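Local coordinates for Lmo0135 protein (Listeria monocytogenes EGD-e, PDB 5ISU) that is the substrate-binding protein CtaP of an ABC transporter and, as in its family, probably takes part in peptide uptake, at residues A61-L66 against V77-G82; L386-A391 against Y419-Y424. All blocks are in the same frame, centred on the assembly; numbering follows the deposited sequence.

Contact 1. Residues A61-L66 against V77-G82; sequences ALAKSL and VKLKDG
Lys64 and Ser65 together face Lys78 across an antiparallel beta hairpin, strands 63-68 and 74-79, and so form a classic beta bulge. Both backbone amides turn to one acceptor: Lys64 N reaches Lys78 O at 2.7 Å, while the bond from Ser65 N is longer and weak. The return bond, Lys78 N to Ser65 O, closes the hydrogen-bonded pair at 3.0 Å.

The tightly packed side is apolar. Leu66 and Val77 form the next, non-hydrogen-bonded pair, and their side chains cross obliquely with Leu66 CD1 3.7 Å from Val77 CG2. The other Val77 branch, CG1, lies anti to the backbone N (chi1 179°) and meets Ala63 CB at 3.8 Å. Phe53 also touches the Ala63 methyl, so that a short apolar side chain suits this buried place. Ile148 of helix 144-148 touches both Leu66 and Val77, and Val77 also meets Phe135 on the neighbouring strand 132-136.

The other side is loose and faces solvent. There Ser65 OG merely lies beside Lys78 CB, and the long chains of Lys64 and Lys78 carry their ammonium groups away from the contact, as lysine can when only its first carbons are covered.

Lys80 behaves differently. Its backbone N bonds Leu62 O, and its extended chain runs back past that carbonyl across the segment 61-66, CE passing Ala63 O, until NZ lies in the carbonyl plane of Ala61, on a lone pair of O, at 2.8 Å.

Contact 2. Residues L386-A391 against Y419-Y424; sequences LDRKNA and YNYSNY
Arg388 reaches from the loop 386-391 to the loop 419-424 and lays its guanidinium against the backbone of Asn420 and Tyr421. Two type I beta turns, Asp387 to Asn390 and Asn420 to Asn423, meet here with no backbone hydrogen bond between them, and Arg388 carries the largest share of the contact. Bends at chi2 and at chi3 (55°) fold the arginine so that NE, rather than the tip, meets Asn423.

The bond from NE to Asn423 OD1 is 2.9 Å long and nearly straight, 169° at the hydrogen. OD1 lies at the guanidinium edge, practically in its plane, although seen from the amide the donor is tilted out of the carbonyl plane; the two flat groups are 34° apart. Over one guanidinium face lies the turn itself, with Tyr421 N above the centre and Asn420 C offset toward the rim. The Tyr421 ring stands perpendicular to the guanidinium, its CD1 4.0 Å from Arg388 NH1.

At the outer end the side chains of Leu386 and Tyr419 run side by side in the same direction. Leu386 CD1 rests at the edge of the Tyr419 ring, 3.8 Å from CE1, a modest apolar contact on the exposed side.

Asn423 can join the loops because its amide offers both a donor and an acceptor: ND2 bonds Asn264 OD1 while OD1 takes the arginine. Arg388 NH2 in turn bonds the carbonyls of Pro418 and Thr385. These partners of the arginine are all neutral oxygens, so carbonyl dipoles of the loops would be expected to help stabilise its positive charge.

How the contacts relate
The two contacts lie on opposite sides of the chain's centre, their own centres about 43 Å apart, and share no secondary structure element. Contact 1 joins neighbouring strands at the margin of a five-stranded antiparallel sheet. Contact 2 brings together loops on either side of strand 395-400 in sequence, one following helix 378-385 and the other preceding helix 427-438. Each is partly buried, with an inner and an exposed side. Main-chain bonds set the register of contact 1, and aliphatic side chains cover its inner side; in contact 2, where no strand pairing exists, side-chain polarity does the joining. A basic side chain meets neutral oxygen in both, a backbone carbonyl for Lys80 and a side-chain amide for Arg388.

Contact 1. Residues A61-L66 against V77-G82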
# COMPACT_ATOMS: atom_id res chain seq x y z
N ALA A 61 0.50 -14.08 -14.50
CA ALA A 61 -0.07 -13.03 -15.35
C ALA A 61 0.69 -13.12 -16.68
O ALA A 61 0.45 -14.05 -17.46
CB ALA A 61 0.06 -11.68 -14.68
N LEU A 62 1.63 -12.21 -16.94
CA LEU A 62 2.44 -12.34 -18.16
C LEU A 62 3.29 -13.61 -18.06
O LEU A 62 3.60 -14.24 -19.08
CB LEU A 62 3.36 -11.14 -18.36
CG LEU A 62 2.73 -9.77 -18.63
CD1 LEU A 62 3.78 -8.67 -18.52
CD2 LEU A 62 2.05 -9.77 -19.99
N ALA A 63 3.66 -13.97 -16.83
CA ALA A 63 4.48 -15.15 -16.57
C ALA A 63 3.62 -16.39 -16.47
O ALA A 63 2.46 -16.33 -16.06
CB ALA A 63 5.29 -14.99 -15.29
N LYS A 64 4.21 -17.51 -16.84
CA LYS A 64 3.57 -18.80 -16.79
C LYS A 64 3.94 -19.46 -15.44
O LYS A 64 3.11 -20.12 -14.81
CB LYS A 64 4.05 -19.62 -17.98
CG LYS A 64 3.34 -20.93 -18.24
CD LYS A 64 4.09 -21.69 -19.33
CE LYS A 64 3.59 -23.12 -19.48
NZ LYS A 64 4.57 -23.94 -20.25
N SER A 65 5.19 -19.26 -14.99
CA SER A 65 5.67 -19.84 -13.73
C SER A 65 6.99 -19.25 -13.20
O SER A 65 7.75 -18.61 -13.93
CB SER A 65 5.88 -21.34 -13.89
OG SER A 65 6.84 -21.58 -14.91
N LEU A 66 7.22 -19.50 -11.92
CA LEU A 66 8.42 -19.09 -11.20
C LEU A 66 8.97 -20.36 -10.59
O LEU A 66 8.22 -21.17 -10.05
CB LEU A 66 8.10 -18.12 -10.07
CG LEU A 66 9.27 -17.78 -9.11
CD1 LEU A 66 10.35 -16.99 -9.82
CD2 LEU A 66 8.80 -16.99 -7.90
N VAL A 77 12.05 -17.55 -14.20
CA VAL A 77 10.70 -17.16 -14.62
C VAL A 77 10.49 -17.51 -16.10
O VAL A 77 11.28 -17.11 -16.96
CB VAL A 77 10.47 -15.63 -14.47
CG1 VAL A 77 9.07 -15.25 -14.92
CG2 VAL A 77 10.71 -15.18 -13.04
N LYS A 78 9.43 -18.26 -16.37
CA LYS A 78 9.03 -18.62 -17.74
C LYS A 78 7.85 -17.73 -18.11
O LYS A 78 6.89 -17.64 -17.36
CB LYS A 78 8.58 -20.08 -17.81
CG LYS A 78 9.65 -21.17 -17.78
CD LYS A 78 10.46 -21.22 -19.07
CE LYS A 78 11.16 -22.56 -19.27
NZ LYS A 78 12.07 -22.96 -18.16
N LEU A 79 7.92 -17.09 -19.29
CA LEU A 79 6.84 -16.21 -19.78
C LEU A 79 5.88 -16.95 -20.69
O LEU A 79 6.20 -17.99 -21.22
CB LEU A 79 7.43 -15.05 -20.61
CG LEU A 79 8.37 -14.04 -19.93
CD1 LEU A 79 8.77 -12.93 -20.89
CD2 LEU A 79 7.69 -13.43 -18.72
N LYS A 80 4.70 -16.39 -20.87
CA LYS A 80 3.74 -16.95 -21.82
C LYS A 80 4.26 -16.68 -23.25
O LYS A 80 5.07 -15.76 -23.46
CB LYS A 80 2.33 -16.37 -21.59
CG LYS A 80 1.74 -16.85 -20.27
CD LYS A 80 0.36 -16.29 -19.93
CE LYS A 80 -0.09 -16.88 -18.60
NZ LYS A 80 -1.29 -16.23 -18.02
N ASP A 81 3.85 -17.50 -24.20
CA ASP A 81 4.27 -17.38 -25.59
C ASP A 81 3.37 -16.40 -26.31
O ASP A 81 2.20 -16.26 -25.95
CB ASP A 81 4.16 -18.73 -26.33
CG ASP A 81 5.13 -19.79 -25.80
OD1 ASP A 81 6.35 -19.51 -25.70
OD2 ASP A 81 4.69 -20.93 -25.54
N GLY A 82 3.90 -15.74 -27.33
CA GLY A 82 3.11 -14.83 -28.17
C GLY A 82 2.62 -13.53 -27.55
O GLY A 82 1.68 -12.94 -28.05

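Contact 2. Residues L386-A391 against Y419-Y424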
# COMPACT_ATOMS: atom_id res chain seq x y z
N LEU A 386 8.57 13.49 9.33
CA LEU A 386 9.60 12.89 8.48
C LEU A 386 11.00 13.26 9.03
O LEU A 386 12.01 12.74 8.57
CB LEU A 386 9.43 13.34 7.02
CG LEU A 386 9.83 12.33 5.95
CD1 LEU A 386 8.90 11.11 6.01
CD2 LEU A 386 9.79 12.97 4.58
N ASP A 387 11.02 14.14 10.03
CA ASP A 387 12.26 14.59 10.68
C ASP A 387 12.55 13.75 11.93
O ASP A 387 11.94 13.97 12.99
CB ASP A 387 12.14 16.09 11.03
CG ASP A 387 13.41 16.68 11.63
OD1 ASP A 387 14.48 16.03 11.57
OD2 ASP A 387 13.32 17.81 12.15
N ARG A 388 13.49 12.81 11.82
CA ARG A 388 13.85 11.90 12.92
C ARG A 388 14.39 12.55 14.21
O ARG A 388 14.50 11.87 15.23
CB ARG A 388 14.83 10.81 12.43
CG ARG A 388 14.26 9.83 11.40
CD ARG A 388 13.27 8.82 11.99
NE ARG A 388 12.17 9.46 12.71
CZ ARG A 388 11.09 10.00 12.15
NH1 ARG A 388 10.17 10.58 12.91
NH2 ARG A 388 10.91 9.98 10.83
N LYS A 389 14.70 13.84 14.19
CA LYS A 389 15.18 14.53 15.39
C LYS A 389 14.07 15.31 16.10
O LYS A 389 14.29 15.84 17.19
CB LYS A 389 16.29 15.50 15.01
CG LYS A 389 17.49 14.83 14.35
CD LYS A 389 18.34 15.83 13.59
CE LYS A 389 17.61 16.36 12.36
NZ LYS A 389 18.47 17.28 11.57
N ASN A 390 12.88 15.35 15.49
CA ASN A 390 11.76 16.13 16.02
C ASN A 390 11.12 15.51 17.27
O ASN A 390 10.85 14.31 17.31
CB ASN A 390 10.71 16.33 14.92
CG ASN A 390 9.61 17.32 15.32
OD1 ASN A 390 8.84 17.08 16.26
ND2 ASN A 390 9.51 18.42 14.57
N ALA A 391 10.88 16.36 18.27
CA ALA A 391 10.26 15.98 19.54
C ALA A 391 9.07 16.89 19.88
O ALA A 391 8.72 17.05 21.06
CB ALA A 391 11.29 16.02 20.66
N TYR A 419 11.47 6.20 8.31
CA TYR A 419 10.05 6.21 8.66
C TYR A 419 9.77 5.61 10.06
O TYR A 419 8.66 5.21 10.34
CB TYR A 419 9.21 5.53 7.56
CG TYR A 419 9.58 5.99 6.15
CD1 TYR A 419 9.28 7.29 5.72
CD2 TYR A 419 10.19 5.13 5.25
CE1 TYR A 419 9.62 7.72 4.44
CE2 TYR A 419 10.53 5.54 3.96
CZ TYR A 419 10.24 6.84 3.56
OH TYR A 419 10.56 7.26 2.28
N ASN A 420 10.78 5.60 10.93
CA ASN A 420 10.64 5.11 12.31
C ASN A 420 10.07 6.28 13.12
O ASN A 420 10.79 6.98 13.84
CB ASN A 420 12.03 4.68 12.84
CG ASN A 420 11.99 4.06 14.25
OD1 ASN A 420 11.06 4.24 15.03
ND2 ASN A 420 13.07 3.35 14.58
N TYR A 421 8.76 6.47 12.99
CA TYR A 421 8.05 7.60 13.64
C TYR A 421 8.13 7.63 15.17
O TYR A 421 8.12 8.71 15.79
CB TYR A 421 6.58 7.67 13.18
CG TYR A 421 6.44 7.85 11.66
CD1 TYR A 421 6.97 8.98 11.03
CD2 TYR A 421 5.78 6.91 10.86
CE1 TYR A 421 6.87 9.16 9.66
CE2 TYR A 421 5.67 7.09 9.49
CZ TYR A 421 6.22 8.22 8.89
OH TYR A 421 6.12 8.43 7.54
N SER A 422 8.23 6.45 15.77
CA SER A 422 8.32 6.31 17.21
C SER A 422 9.75 6.59 17.73
O SER A 422 9.92 6.80 18.93
CB SER A 422 7.87 4.90 17.61
OG SER A 422 6.55 4.61 17.15
N ASN A 423 10.74 6.60 16.84
CA ASN A 423 12.16 6.82 17.20
C ASN A 423 12.66 5.78 18.22
O ASN A 423 13.48 6.08 19.10
CB ASN A 423 12.39 8.26 17.70
CG ASN A 423 12.03 9.30 16.66
OD1 ASN A 423 12.63 9.36 15.60
ND2 ASN A 423 11.07 10.16 16.98
N TYR A 424 12.17 4.55 18.05
CA TYR A 424 12.49 3.39 18.90
C TYR A 424 13.83 2.78 18.49
O TYR A 424 14.00 2.33 17.36
CB TYR A 424 11.36 2.38 18.76
CG TYR A 424 11.52 1.04 19.43
CD1 TYR A 424 11.45 0.91 20.82
CD2 TYR A 424 11.62 -0.13 18.68
CE1 TYR A 424 11.55 -0.33 21.43
CE2 TYR A 424 11.72 -1.37 19.28
CZ TYR A 424 11.68 -1.47 20.65
OH TYR A 424 11.78 -2.70 21.24